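Local coordinates for protein Exo-arabinanase (Penicillium chrysogenum, PDB 3A72) that probably hydrolyses alpha-1,5-linked L-arabinan from the chain end, releasing short arabinose products, with a six-bladed beta-propeller fold related to sialidases, at residues 40-45 with 49-54; 158-163 with 244-249; 308-311 with 315-318. All blocks are in the same frame, centred on the assembly; numbering follows the deposited sequence.

Contact 1 of 3, residues 40-45 with 49-54; sequences WENYSP and AVYFPI. With AHR (alpha-L-arabinofuranose), chain B.
W40 and P53 form the apolar part of this contact between strands 36-42 and 52-57. The proline lies over one face of the indole, off toward the rim, with P53 CG 3.5 Å from W40 CE2. A chi1 of 55°, with CG between the backbone N and carbonyl carbon, swings the indole back across a residue whose CB points away. P53 CD also packs on N42 CB, F52 turns the edge of its ring to W40 O, with CD1 at 3.5 Å, and V50 CG1 rests against the carbonyl oxygens of N42 and S44.

Two waters bridge the backbones where the strands end. Water 1 bridges N42 N (2.9 Å) and Y51 O. Water 2 binds N42 O, S44 OG and Y51 N, the last at 3.0 Å, and sits over the centre of the Y51 ring.

On the far side, E41 meets the sugar: arabinofuranose O5 donates to E41 OE2 over 2.7 Å. Y43 OH donates to E41 OE1 over 2.6 Å, from 40° above the carboxylate plane, and Q82 N adds a second bond to OE2.

The hairpin end thus splays, water standing in where backbone groups are too far apart to pair, while Y43 OH and Q82 N fix the E41 carboxylate from the protein side, leaving OE2 also to accept from the sugar in the glycan pocket.

Contact 2 of 3, residues 158-163 with 244-249; sequences KGKLIC and DPENIA
E246 reaches from a tight turn to K160 and I162 on strand 160-167. Its CB lies to one side of the line between the segments, and a chi1 of -69°, with CG anti to the carbonyl carbon, sends the extended chain across the gap. CG comes 3.8 Å from I162 CD1, whose methyl also packs on P245 CG at 4.0 Å, the isoleucine and proline crossing at about a right angle. CD carries the carboxylate past this apolar step. OE1 stays 4.1 Å from K160 NZ, and OE2 takes the salt bridge: K160 NZ donates to it over 2.7 Å, on the syn side and 26° out of the carboxylate plane. The lysine arrives across the glutamate, its chain bent at chi3.

N247 N to D244 O closes a type I turn, and within it E246 N donates to D244 OD1 over 3.0 Å, an Asx turn. H180 and Y164 bind the carbonyls of E246 and P245 from the neighbouring blade.

One glutamate therefore does two jobs between adjacent propeller blades: its methylene part extends the apolar patch of I162 and P245, and its charged end pairs with K160 along the partly exposed border of that patch.

Contact 3 of 3, residues 308-311 with 315-318; sequences CPEE and TRAL
R316 meets the loop 308-311 with one corner of its guanidinium group. NH1 donates to E311 O over 3.1 Å, with an N-H...O angle of 144°. The bond is far from ideal at the acceptor, because the nitrogen stands 66° above the carbonyl plane. E310 O lies as close to R316 NH1, at 3.0 Å, and in the guanidinium plane at its edge, but the angle is too poor for a hydrogen bond. C308 SG approaches the same nitrogen obliquely, 3.9 Å from R316 NH1. The aliphatic part adds its share: R316 CD lies 3.3 Å from E311 O, and E310 CG slides past R316 CD at 4.2 Å, running the opposite way.

Shape and anchors put the arginine there. CG is anti to the backbone N, the chain runs straight through chi2, and a bend at chi3 (67°) turns the head so that NH1 faces the loop. The stronger hold on NH1 comes from G290 O, S285 OG takes NE, and L292 and V331 flank the chain. Within the loop E310 N makes a weak bond to C308 SG, 3.6 Å long, and the E310 carboxylate is held by S345 and S347 rather than by R316.

The loop leaves the outer strand 304-306 of one blade, and R316 sits just before the inner strand 317-320 of the next. Such an outer-to-inner connection is the standard blade-to-blade step of a beta-propeller. Here it leads into the last blade, whose outermost strand, 6-10, comes from the N-terminus and closes the ring in the Velcro manner.

Contact 1 lies within one blade, whereas contacts 2 and 3 join blades. The hairpin of 40-45 and 49-54 is the most buried and the one that touches sugar; its apolar packing and bridging waters fit strands diverging at the end of a hairpin. Contacts 2 and 3, about 27 Å apart between centres and on opposite sides of the chain's centre, are both partly buried and rely on charged side chains, but differently: 158-163 with 244-249 pairs two charges at a border, whereas 308-311 with 315-318 spends an arginine on a backbone carbonyl. Contact 2 joins segments 81 residues apart at their closest ends; contact 3 bridges a short connection between consecutive strands.

Contact 1 of 3, residues 40-45 with 49-54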
ATOM      1  N   TRP A  40       1.773  10.234  -2.615  1.00  4.50           N
ATOM      2  CA  TRP A  40       1.544   9.634  -3.897  1.00  4.10           C
ATOM      3  C   TRP A  40       2.800   9.769  -4.732  1.00  4.27           C
ATOM      4  O   TRP A  40       3.681  10.572  -4.427  1.00  5.19           O
ATOM      5  CB  TRP A  40       0.339  10.297  -4.618  1.00  4.85           C
ATOM      6  CG  TRP A  40       0.468  11.770  -4.764  1.00  4.85           C
ATOM      7  CD1 TRP A  40       1.064  12.456  -5.772  1.00  5.38           C
ATOM      8  CD2 TRP A  40       0.003  12.756  -3.828  1.00  4.97           C
ATOM      9  NE1 TRP A  40       0.956  13.792  -5.481  1.00  5.94           N
ATOM     10  CE2 TRP A  40       0.335  14.043  -4.333  1.00  5.26           C
ATOM     11  CE3 TRP A  40      -0.705  12.727  -2.616  1.00  5.39           C
ATOM     12  CZ2 TRP A  40       0.047  15.228  -3.692  1.00  6.05           C
ATOM     13  CZ3 TRP A  40      -1.010  13.909  -1.966  1.00  6.33           C
ATOM     14  CH2 TRP A  40      -0.659  15.142  -2.519  1.00  6.45           C
ATOM     15  N   GLU A  41       2.884   8.991  -5.793  1.00  4.23           N
ATOM     16  CA  GLU A  41       3.840   9.186  -6.861  1.00  4.53           C
ATOM     17  C   GLU A  41       3.503  10.475  -7.606  1.00  4.64           C
ATOM     18  O   GLU A  41       2.366  10.643  -8.084  1.00  4.98           O
ATOM     19  CB  GLU A  41       3.793   8.040  -7.870  1.00  4.58           C
ATOM     20  CG  GLU A  41       4.146   6.670  -7.280  1.00  4.26           C
ATOM     21  CD  GLU A  41       3.909   5.498  -8.196  1.00  4.57           C
ATOM     22  OE1 GLU A  41       3.393   5.699  -9.333  1.00  5.10           O
ATOM     23  OE2 GLU A  41       4.184   4.337  -7.758  1.00  4.61           O
ATOM     24  N   ASN A  42       4.472  11.383  -7.661  1.00  5.01           N
ATOM     25  CA  ASN A  42       4.260  12.765  -8.116  1.00  5.30           C
ATOM     26  C   ASN A  42       5.136  12.986  -9.330  1.00  5.39           C
ATOM     27  O   ASN A  42       6.386  13.112  -9.212  1.00  5.84           O
ATOM     28  CB  ASN A  42       4.584  13.677  -6.941  1.00  5.49           C
ATOM     29  CG  ASN A  42       4.200  15.126  -7.146  1.00  6.01           C
ATOM     30  OD1 ASN A  42       5.097  16.044  -7.335  1.00  9.36           O
ATOM     31  ND2 ASN A  42       3.003  15.415  -7.153  1.00  5.02           N
ATOM     32  N   TYR A  43       4.531  12.982 -10.493  1.00  5.54           N
ATOM     33  CA  TYR A  43       5.260  12.929 -11.790  1.00  6.18           C
ATOM     34  C   TYR A  43       5.559  14.338 -12.301  1.00  6.11           C
ATOM     35  O   TYR A  43       5.145  14.773 -13.358  1.00  7.36           O
ATOM     36  CB  TYR A  43       4.478  12.113 -12.798  1.00  6.51           C
ATOM     37  CG  TYR A  43       4.350  10.644 -12.475  1.00  6.00           C
ATOM     38  CD1 TYR A  43       5.106   9.710 -13.157  1.00  6.24           C
ATOM     39  CD2 TYR A  43       3.473  10.181 -11.476  1.00  6.44           C
ATOM     40  CE1 TYR A  43       5.025   8.349 -12.892  1.00  5.99           C
ATOM     41  CE2 TYR A  43       3.396   8.804 -11.214  1.00  5.22           C
ATOM     42  CZ  TYR A  43       4.184   7.916 -11.916  1.00  5.70           C
ATOM     43  OH  TYR A  43       4.125   6.563 -11.683  1.00  6.02           O
ATOM     44  N   SER A  44       6.348  15.050 -11.527  1.00  6.67           N
ATOM     45  CA  SER A  44       6.782  16.400 -11.872  1.00  6.70           C
ATOM     46  C   SER A  44       7.855  16.299 -12.961  1.00  7.16           C
ATOM     47  O   SER A  44       8.643  15.378 -13.023  1.00  7.77           O
ATOM     48  CB  SER A  44       7.235  17.132 -10.647  1.00  7.30           C
ATOM     49  OG  SER A  44       8.305  16.460  -9.976  1.00  7.12           O
ATOM     50  N   PRO A  45       7.935  17.346 -13.821  1.00  8.39           N
ATOM     51  CA  PRO A  45       9.023  17.366 -14.797  1.00  8.49           C
ATOM     52  C   PRO A  45      10.369  17.528 -14.141  1.00  8.07           C
ATOM     53  O   PRO A  45      10.527  18.248 -13.142  1.00  8.98           O
ATOM     54  CB  PRO A  45       8.700  18.642 -15.624  1.00 11.89           C
ATOM     55  CG  PRO A  45       7.463  19.193 -15.164  1.00 13.90           C
ATOM     56  CD  PRO A  45       7.044  18.515 -13.908  1.00 10.14           C
ATOM     57  N   ALA A  49      14.968  16.249  -9.415  1.00  8.05           N
ATOM     58  CA  ALA A  49      14.486  14.868  -9.277  1.00  7.51           C
ATOM     59  C   ALA A  49      13.127  14.823  -8.541  1.00  6.76           C
ATOM     60  O   ALA A  49      12.862  15.608  -7.625  1.00  7.76           O
ATOM     61  CB  ALA A  49      15.494  14.027  -8.513  1.00  8.49           C
ATOM     62  N   VAL A  50      12.291  13.877  -8.956  1.00  6.06           N
ATOM     63  CA  VAL A  50      10.979  13.721  -8.328  1.00  5.70           C
ATOM     64  C   VAL A  50      11.127  13.406  -6.825  1.00  5.66           C
ATOM     65  O   VAL A  50      12.136  12.888  -6.332  1.00  5.77           O
ATOM     66  CB  VAL A  50      10.137  12.655  -9.043  1.00  5.93           C
ATOM     67  CG1 VAL A  50       9.724  13.118 -10.433  1.00  6.25           C
ATOM     68  CG2 VAL A  50      10.853  11.284  -9.073  1.00  6.15           C
ATOM     69  N   TYR A  51      10.046  13.747  -6.102  1.00  5.69           N
ATOM     70  CA  TYR A  51       9.971  13.621  -4.662  1.00  5.36           C
ATOM     71  C   TYR A  51       8.603  13.096  -4.275  1.00  5.15           C
ATOM     72  O   TYR A  51       7.662  13.110  -5.090  1.00  5.57           O
ATOM     73  CB  TYR A  51      10.249  15.034  -3.980  1.00  6.39           C
ATOM     74  CG  TYR A  51       9.272  16.068  -4.522  1.00  6.48           C
ATOM     75  CD1 TYR A  51       7.975  16.213  -4.041  1.00  7.24           C
ATOM     76  CD2 TYR A  51       9.625  16.905  -5.552  1.00  7.46           C
ATOM     77  CE1 TYR A  51       7.077  17.113  -4.539  1.00  8.14           C
ATOM     78  CE2 TYR A  51       8.733  17.825  -6.072  1.00  8.52           C
ATOM     79  CZ  TYR A  51       7.452  17.927  -5.560  1.00  8.63           C
ATOM     80  OH  TYR A  51       6.590  18.844  -6.096  1.00 11.48           O
ATOM     81  N   PHE A  52       8.433  12.702  -3.022  1.00  5.40           N
ATOM     82  CA  PHE A  52       7.114  12.367  -2.484  1.00  4.93           C
ATOM     83  C   PHE A  52       6.561  13.527  -1.646  1.00  5.40           C
ATOM     84  O   PHE A  52       7.143  13.866  -0.627  1.00  5.70           O
ATOM     85  CB  PHE A  52       7.142  11.110  -1.654  1.00  5.50           C
ATOM     86  CG  PHE A  52       7.493   9.844  -2.402  1.00  5.04           C
ATOM     87  CD1 PHE A  52       6.862   9.505  -3.604  1.00  5.93           C
ATOM     88  CD2 PHE A  52       8.444   8.972  -1.888  1.00  5.52           C
ATOM     89  CE1 PHE A  52       7.204   8.323  -4.263  1.00  6.55           C
ATOM     90  CE2 PHE A  52       8.752   7.793  -2.525  1.00  6.56           C
ATOM     91  CZ  PHE A  52       8.131   7.477  -3.721  1.00  6.76           C
ATOM     92  N   PRO A  53       5.462  14.139  -2.073  1.00  5.38           N
ATOM     93  CA  PRO A  53       4.861  15.229  -1.298  1.00  5.58           C
ATOM     94  C   PRO A  53       4.132  14.655  -0.095  1.00  5.26           C
ATOM     95  O   PRO A  53       3.597  13.578  -0.168  1.00  6.21           O
ATOM     96  CB  PRO A  53       3.879  15.869  -2.264  1.00  6.38           C
ATOM     97  CG  PRO A  53       3.515  14.774  -3.200  1.00  8.21           C
ATOM     98  CD  PRO A  53       4.723  13.873  -3.320  1.00  6.00           C
ATOM     99  N   ILE A  54       4.094  15.455   0.983  1.00  5.16           N
ATOM    100  CA  ILE A  54       3.375  15.057   2.202  1.00  5.13           C
ATOM    101  C   ILE A  54       2.330  16.108   2.461  1.00  5.10           C
ATOM    102  O   ILE A  54       2.680  17.268   2.760  1.00  5.70           O
ATOM    103  CB  ILE A  54       4.325  14.896   3.380  1.00  5.46           C
ATOM    104  CG1 ILE A  54       5.474  13.947   3.125  1.00  5.84           C
ATOM    105  CG2 ILE A  54       3.550  14.489   4.632  1.00  6.45           C
ATOM    106  CD1 ILE A  54       5.088  12.520   2.882  1.00  7.14           C
TER
HETATM  107  O5  AHR B   2       3.739   2.196  -9.302  1.00  4.82           O
HETATM  108  C5  AHR B   2       4.110   2.579 -10.658  1.00  4.71           C
HETATM  109  C4  AHR B   2       3.815   1.418 -11.584  1.00  4.80           C
HETATM  110  O4  AHR B   2       4.699   0.306 -11.215  1.00  5.02           O
HETATM  111  C3  AHR B   2       4.249   1.708 -13.014  1.00  4.85           C
HETATM  112  O3  AHR B   2       3.228   2.409 -13.751  1.00  5.80           O
HETATM  113  C2  AHR B   2       4.392   0.273 -13.563  1.00  4.90           C
HETATM  114  O2  AHR B   2       5.305   0.195 -14.681  1.00  6.30           O
HETATM  115  C1  AHR B   2       4.948  -0.505 -12.361  1.00  4.50           C
HETATM  116  O   HOH W   1       7.261  10.985  -6.843  1.00  5.70           O
HETATM  117  O   HOH W   2       7.837  14.934  -7.712  1.00  6.23           O

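Contact 2 of 3, residues 158-163 with 244-249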
ATOM      1  N   LYS A 158       6.466  -7.038  17.699  1.00 10.69           N
ATOM      2  CA  LYS A 158       7.446  -7.545  18.654  1.00 11.75           C
ATOM      3  C   LYS A 158       8.806  -6.874  18.505  1.00 11.45           C
ATOM      4  O   LYS A 158       9.866  -7.521  18.537  1.00 12.83           O
ATOM      5  CB  LYS A 158       7.592  -9.072  18.575  1.00 18.86           C
ATOM      6  CG  LYS A 158       6.312  -9.798  18.938  1.00 27.86           C
ATOM      7  CD  LYS A 158       6.248 -11.312  18.968  1.00 46.04           C
ATOM      8  CE  LYS A 158       7.266 -12.238  18.354  1.00 64.29           C
ATOM      9  NZ  LYS A 158       7.000 -13.719  18.453  1.00 75.04           N
ATOM     10  N   GLY A 159       8.815  -5.548  18.397  1.00 10.72           N
ATOM     11  CA  GLY A 159      10.017  -4.793  18.380  1.00 11.05           C
ATOM     12  C   GLY A 159      10.776  -4.833  17.073  1.00  9.45           C
ATOM     13  O   GLY A 159      11.923  -4.345  17.012  1.00 11.03           O
ATOM     14  N   LYS A 160      10.175  -5.379  16.034  1.00  8.35           N
ATOM     15  CA  LYS A 160      10.774  -5.488  14.718  1.00  8.34           C
ATOM     16  C   LYS A 160       9.900  -4.778  13.691  1.00  7.47           C
ATOM     17  O   LYS A 160       8.684  -4.669  13.878  1.00  8.60           O
ATOM     18  CB  LYS A 160      10.883  -6.964  14.308  1.00  9.95           C
ATOM     19  CG  LYS A 160      11.749  -7.787  15.255  1.00 12.16           C
ATOM     20  CD  LYS A 160      11.682  -9.301  14.925  1.00 17.15           C
ATOM     21  CE  LYS A 160      10.381  -9.956  15.410  1.00 21.94           C
ATOM     22  NZ  LYS A 160      10.417 -11.424  14.986  1.00 25.62           N
ATOM     23  N   LEU A 161      10.536  -4.357  12.622  1.00  7.07           N
ATOM     24  CA  LEU A 161       9.818  -3.850  11.475  1.00  6.25           C
ATOM     25  C   LEU A 161       9.995  -4.824  10.294  1.00  5.80           C
ATOM     26  O   LEU A 161      11.140  -5.206   9.996  1.00  6.85           O
ATOM     27  CB  LEU A 161      10.282  -2.464  11.060  1.00  6.62           C
ATOM     28  CG  LEU A 161       9.505  -1.784   9.948  1.00  6.78           C
ATOM     29  CD1 LEU A 161       8.117  -1.424  10.419  1.00  7.64           C
ATOM     30  CD2 LEU A 161      10.212  -0.554   9.432  1.00  8.53           C
ATOM     31  N   ILE A 162       8.874  -5.189   9.709  1.00  5.70           N
ATOM     32  CA  ILE A 162       8.828  -6.029   8.547  1.00  5.36           C
ATOM     33  C   ILE A 162       8.508  -5.161   7.332  1.00  5.30           C
ATOM     34  O   ILE A 162       7.572  -4.348   7.369  1.00  5.82           O
ATOM     35  CB  ILE A 162       7.771  -7.141   8.677  1.00  5.59           C
ATOM     36  CG1 ILE A 162       7.956  -7.961   9.964  1.00  6.59           C
ATOM     37  CG2 ILE A 162       7.739  -8.038   7.481  1.00  5.77           C
ATOM     38  CD1 ILE A 162       6.696  -8.760  10.339  1.00  8.82           C
ATOM     39  N   CYS A 163       9.264  -5.346   6.246  1.00  5.02           N
ATOM     40  CA  CYS A 163       8.929  -4.744   4.961  1.00  4.90           C
ATOM     41  C   CYS A 163       8.617  -5.878   3.972  1.00  4.75           C
ATOM     42  O   CYS A 163       9.487  -6.657   3.629  1.00  5.25           O
ATOM     43  CB  CYS A 163      10.066  -3.903   4.411  1.00  5.19           C
ATOM     44  SG  CYS A 163       9.607  -3.075   2.861  1.00  6.51           S
ATOM     45  N   ASP A 244       1.512 -15.690  12.449  1.00  7.14           N
ATOM     46  CA  ASP A 244       2.908 -15.339  12.399  1.00  6.62           C
ATOM     47  C   ASP A 244       3.137 -14.477  11.148  1.00  6.17           C
ATOM     48  O   ASP A 244       3.148 -15.014  10.049  1.00  6.45           O
ATOM     49  CB  ASP A 244       3.815 -16.542  12.383  1.00  7.72           C
ATOM     50  CG  ASP A 244       5.267 -16.220  12.390  1.00  8.55           C
ATOM     51  OD1 ASP A 244       5.644 -15.018  12.221  1.00  8.37           O
ATOM     52  OD2 ASP A 244       6.099 -17.168  12.546  1.00 11.92           O
ATOM     53  N   PRO A 245       3.311 -13.166  11.337  1.00  6.39           N
ATOM     54  CA  PRO A 245       3.384 -12.287  10.172  1.00  5.96           C
ATOM     55  C   PRO A 245       4.674 -12.479   9.372  1.00  5.61           C
ATOM     56  O   PRO A 245       4.800 -11.927   8.278  1.00  6.62           O
ATOM     57  CB  PRO A 245       3.274 -10.893  10.782  1.00  6.48           C
ATOM     58  CG  PRO A 245       3.916 -11.068  12.143  1.00  7.42           C
ATOM     59  CD  PRO A 245       3.468 -12.440  12.619  1.00  7.06           C
ATOM     60  N   GLU A 246       5.624 -13.221   9.881  1.00  6.13           N
ATOM     61  CA  GLU A 246       6.842 -13.572   9.154  1.00  6.48           C
ATOM     62  C   GLU A 246       6.735 -14.946   8.429  1.00  6.34           C
ATOM     63  O   GLU A 246       7.724 -15.302   7.764  1.00  7.12           O
ATOM     64  CB  GLU A 246       8.047 -13.574  10.091  1.00  7.07           C
ATOM     65  CG  GLU A 246       8.410 -12.179  10.568  1.00  8.05           C
ATOM     66  CD  GLU A 246       9.606 -12.127  11.489  1.00  8.54           C
ATOM     67  OE1 GLU A 246      10.635 -12.777  11.170  1.00  9.29           O
ATOM     68  OE2 GLU A 246       9.550 -11.385  12.476  1.00 12.25           O
ATOM     69  N   ASN A 247       5.626 -15.638   8.587  1.00  6.46           N
ATOM     70  CA  ASN A 247       5.476 -16.928   7.950  1.00  6.65           C
ATOM     71  C   ASN A 247       4.210 -16.916   7.124  1.00  6.34           C
ATOM     72  O   ASN A 247       3.080 -17.168   7.626  1.00  6.93           O
ATOM     73  CB  ASN A 247       5.457 -18.065   8.996  1.00  8.25           C
ATOM     74  CG  ASN A 247       5.372 -19.431   8.328  1.00 10.86           C
ATOM     75  OD1 ASN A 247       5.291 -19.562   7.097  1.00 12.21           O
ATOM     76  ND2 ASN A 247       5.434 -20.472   9.151  1.00 17.07           N
ATOM     77  N   ILE A 248       4.400 -16.602   5.862  1.00  6.49           N
ATOM     78  CA  ILE A 248       3.314 -16.520   4.867  1.00  6.26           C
ATOM     79  C   ILE A 248       3.356 -17.721   3.898  1.00  6.49           C
ATOM     80  O   ILE A 248       2.304 -18.185   3.420  1.00  7.36           O
ATOM     81  CB  ILE A 248       3.428 -15.185   4.083  1.00  5.85           C
ATOM     82  CG1 ILE A 248       3.445 -13.978   5.047  1.00  7.56           C
ATOM     83  CG2 ILE A 248       2.382 -15.044   3.017  1.00  6.30           C
ATOM     84  CD1 ILE A 248       2.179 -13.826   5.910  1.00  8.75           C
ATOM     85  N   ALA A 249       4.557 -18.246   3.623  1.00  6.41           N
ATOM     86  CA  ALA A 249       4.721 -19.261   2.597  1.00  7.34           C
ATOM     87  C   ALA A 249       3.993 -20.549   2.933  1.00  7.81           C
ATOM     88  O   ALA A 249       3.632 -21.332   2.033  1.00 10.15           O
ATOM     89  CB  ALA A 249       6.193 -19.516   2.366  1.00  9.03           C
TER

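Contact 3 of 3, residues 308-311 with 315-318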
ATOM      1  N   CYS A 308     -19.613   2.511  -2.925  1.00  6.23           N
ATOM      2  CA  CYS A 308     -18.587   3.424  -2.421  1.00  6.03           C
ATOM      3  C   CYS A 308     -18.641   4.702  -3.251  1.00  6.24           C
ATOM      4  O   CYS A 308     -18.691   4.646  -4.456  1.00  8.20           O
ATOM      5  CB  CYS A 308     -17.241   2.736  -2.523  1.00  5.80           C
ATOM      6  SG  CYS A 308     -15.829   3.777  -2.033  1.00  6.24           S
ATOM      7  N   PRO A 309     -18.603   5.883  -2.589  1.00  7.70           N
ATOM      8  CA  PRO A 309     -18.695   7.138  -3.343  1.00  9.41           C
ATOM      9  C   PRO A 309     -17.395   7.603  -3.948  1.00  7.25           C
ATOM     10  O   PRO A 309     -17.407   8.576  -4.728  1.00 10.48           O
ATOM     11  CB  PRO A 309     -19.115   8.147  -2.287  1.00 15.25           C
ATOM     12  CG  PRO A 309     -18.552   7.611  -1.017  1.00 14.56           C
ATOM     13  CD  PRO A 309     -18.654   6.101  -1.118  1.00  9.39           C
ATOM     14  N   GLU A 310     -16.251   6.986  -3.642  1.00  6.34           N
ATOM     15  CA  GLU A 310     -14.963   7.323  -4.219  1.00  5.80           C
ATOM     16  C   GLU A 310     -14.753   6.560  -5.519  1.00  5.61           C
ATOM     17  O   GLU A 310     -15.076   5.382  -5.599  1.00  6.23           O
ATOM     18  CB  GLU A 310     -13.867   6.980  -3.248  1.00  6.29           C
ATOM     19  CG  GLU A 310     -12.473   7.318  -3.706  1.00  5.69           C
ATOM     20  CD  GLU A 310     -12.184   8.787  -3.801  1.00  5.84           C
ATOM     21  OE1 GLU A 310     -12.861   9.661  -3.276  1.00  6.53           O
ATOM     22  OE2 GLU A 310     -11.118   9.028  -4.487  1.00  6.92           O
ATOM     23  N   GLU A 311     -14.215   7.241  -6.510  1.00  6.08           N
ATOM     24  CA  GLU A 311     -13.922   6.586  -7.784  1.00  5.86           C
ATOM     25  C   GLU A 311     -12.969   5.429  -7.611  1.00  5.48           C
ATOM     26  O   GLU A 311     -12.182   5.360  -6.664  1.00  6.20           O
ATOM     27  CB  GLU A 311     -13.316   7.616  -8.730  1.00  6.56           C
ATOM     28  CG  GLU A 311     -11.955   8.141  -8.318  1.00  8.95           C
ATOM     29  CD  GLU A 311     -11.400   9.231  -9.257  1.00 12.64           C
ATOM     30  OE1 GLU A 311     -12.204   9.954  -9.917  1.00 20.84           O
ATOM     31  OE2 GLU A 311     -10.163   9.380  -9.311  1.00 16.24           O
ATOM     32  N   THR A 315      -4.378   0.786  -6.957  1.00  4.27           N
ATOM     33  CA  THR A 315      -4.010   0.610  -5.554  1.00  4.27           C
ATOM     34  C   THR A 315      -4.661   1.638  -4.613  1.00  4.41           C
ATOM     35  O   THR A 315      -4.063   2.181  -3.697  1.00  4.83           O
ATOM     36  CB  THR A 315      -2.469   0.491  -5.402  1.00  4.33           C
ATOM     37  OG1 THR A 315      -2.198  -0.076  -4.086  1.00  4.56           O
ATOM     38  CG2 THR A 315      -1.671   1.735  -5.560  1.00  5.07           C
ATOM     39  N   ARG A 316      -5.959   1.859  -4.859  1.00  4.23           N
ATOM     40  CA  ARG A 316      -6.760   2.737  -4.022  1.00  4.53           C
ATOM     41  C   ARG A 316      -6.585   2.351  -2.571  1.00  3.98           C
ATOM     42  O   ARG A 316      -6.672   1.175  -2.218  1.00  4.49           O
ATOM     43  CB  ARG A 316      -8.221   2.675  -4.487  1.00  4.54           C
ATOM     44  CG  ARG A 316      -9.127   3.687  -3.829  1.00  4.60           C
ATOM     45  CD  ARG A 316     -10.522   3.681  -4.418  1.00  4.65           C
ATOM     46  NE  ARG A 316     -11.188   2.423  -4.093  1.00  4.66           N
ATOM     47  CZ  ARG A 316     -12.463   2.176  -4.341  1.00  5.03           C
ATOM     48  NH1 ARG A 316     -13.259   3.110  -4.851  1.00  5.28           N
ATOM     49  NH2 ARG A 316     -12.996   0.980  -4.055  1.00  5.83           N
ATOM     50  N   ALA A 317      -6.322   3.352  -1.727  1.00  4.32           N
ATOM     51  CA  ALA A 317      -5.888   3.131  -0.349  1.00  4.22           C
ATOM     52  C   ALA A 317      -7.034   3.324   0.606  1.00  4.50           C
ATOM     53  O   ALA A 317      -7.853   4.240   0.490  1.00  7.29           O
ATOM     54  CB  ALA A 317      -4.748   4.069   0.001  1.00  4.92           C
ATOM     55  N   LEU A 318      -7.130   2.442   1.607  1.00  4.26           N
ATOM     56  CA  LEU A 318      -8.155   2.475   2.636  1.00  4.26           C
ATOM     57  C   LEU A 318      -7.499   2.739   3.990  1.00  4.53           C
ATOM     58  O   LEU A 318      -6.384   2.272   4.268  1.00  5.11           O
ATOM     59  CB  LEU A 318      -8.878   1.133   2.734  1.00  4.52           C
ATOM     60  CG  LEU A 318      -9.537   0.609   1.464  1.00  4.65           C
ATOM     61  CD1 LEU A 318     -10.183  -0.738   1.721  1.00  5.87           C
ATOM     62  CD2 LEU A 318     -10.547   1.617   0.938  1.00  6.27           C
TER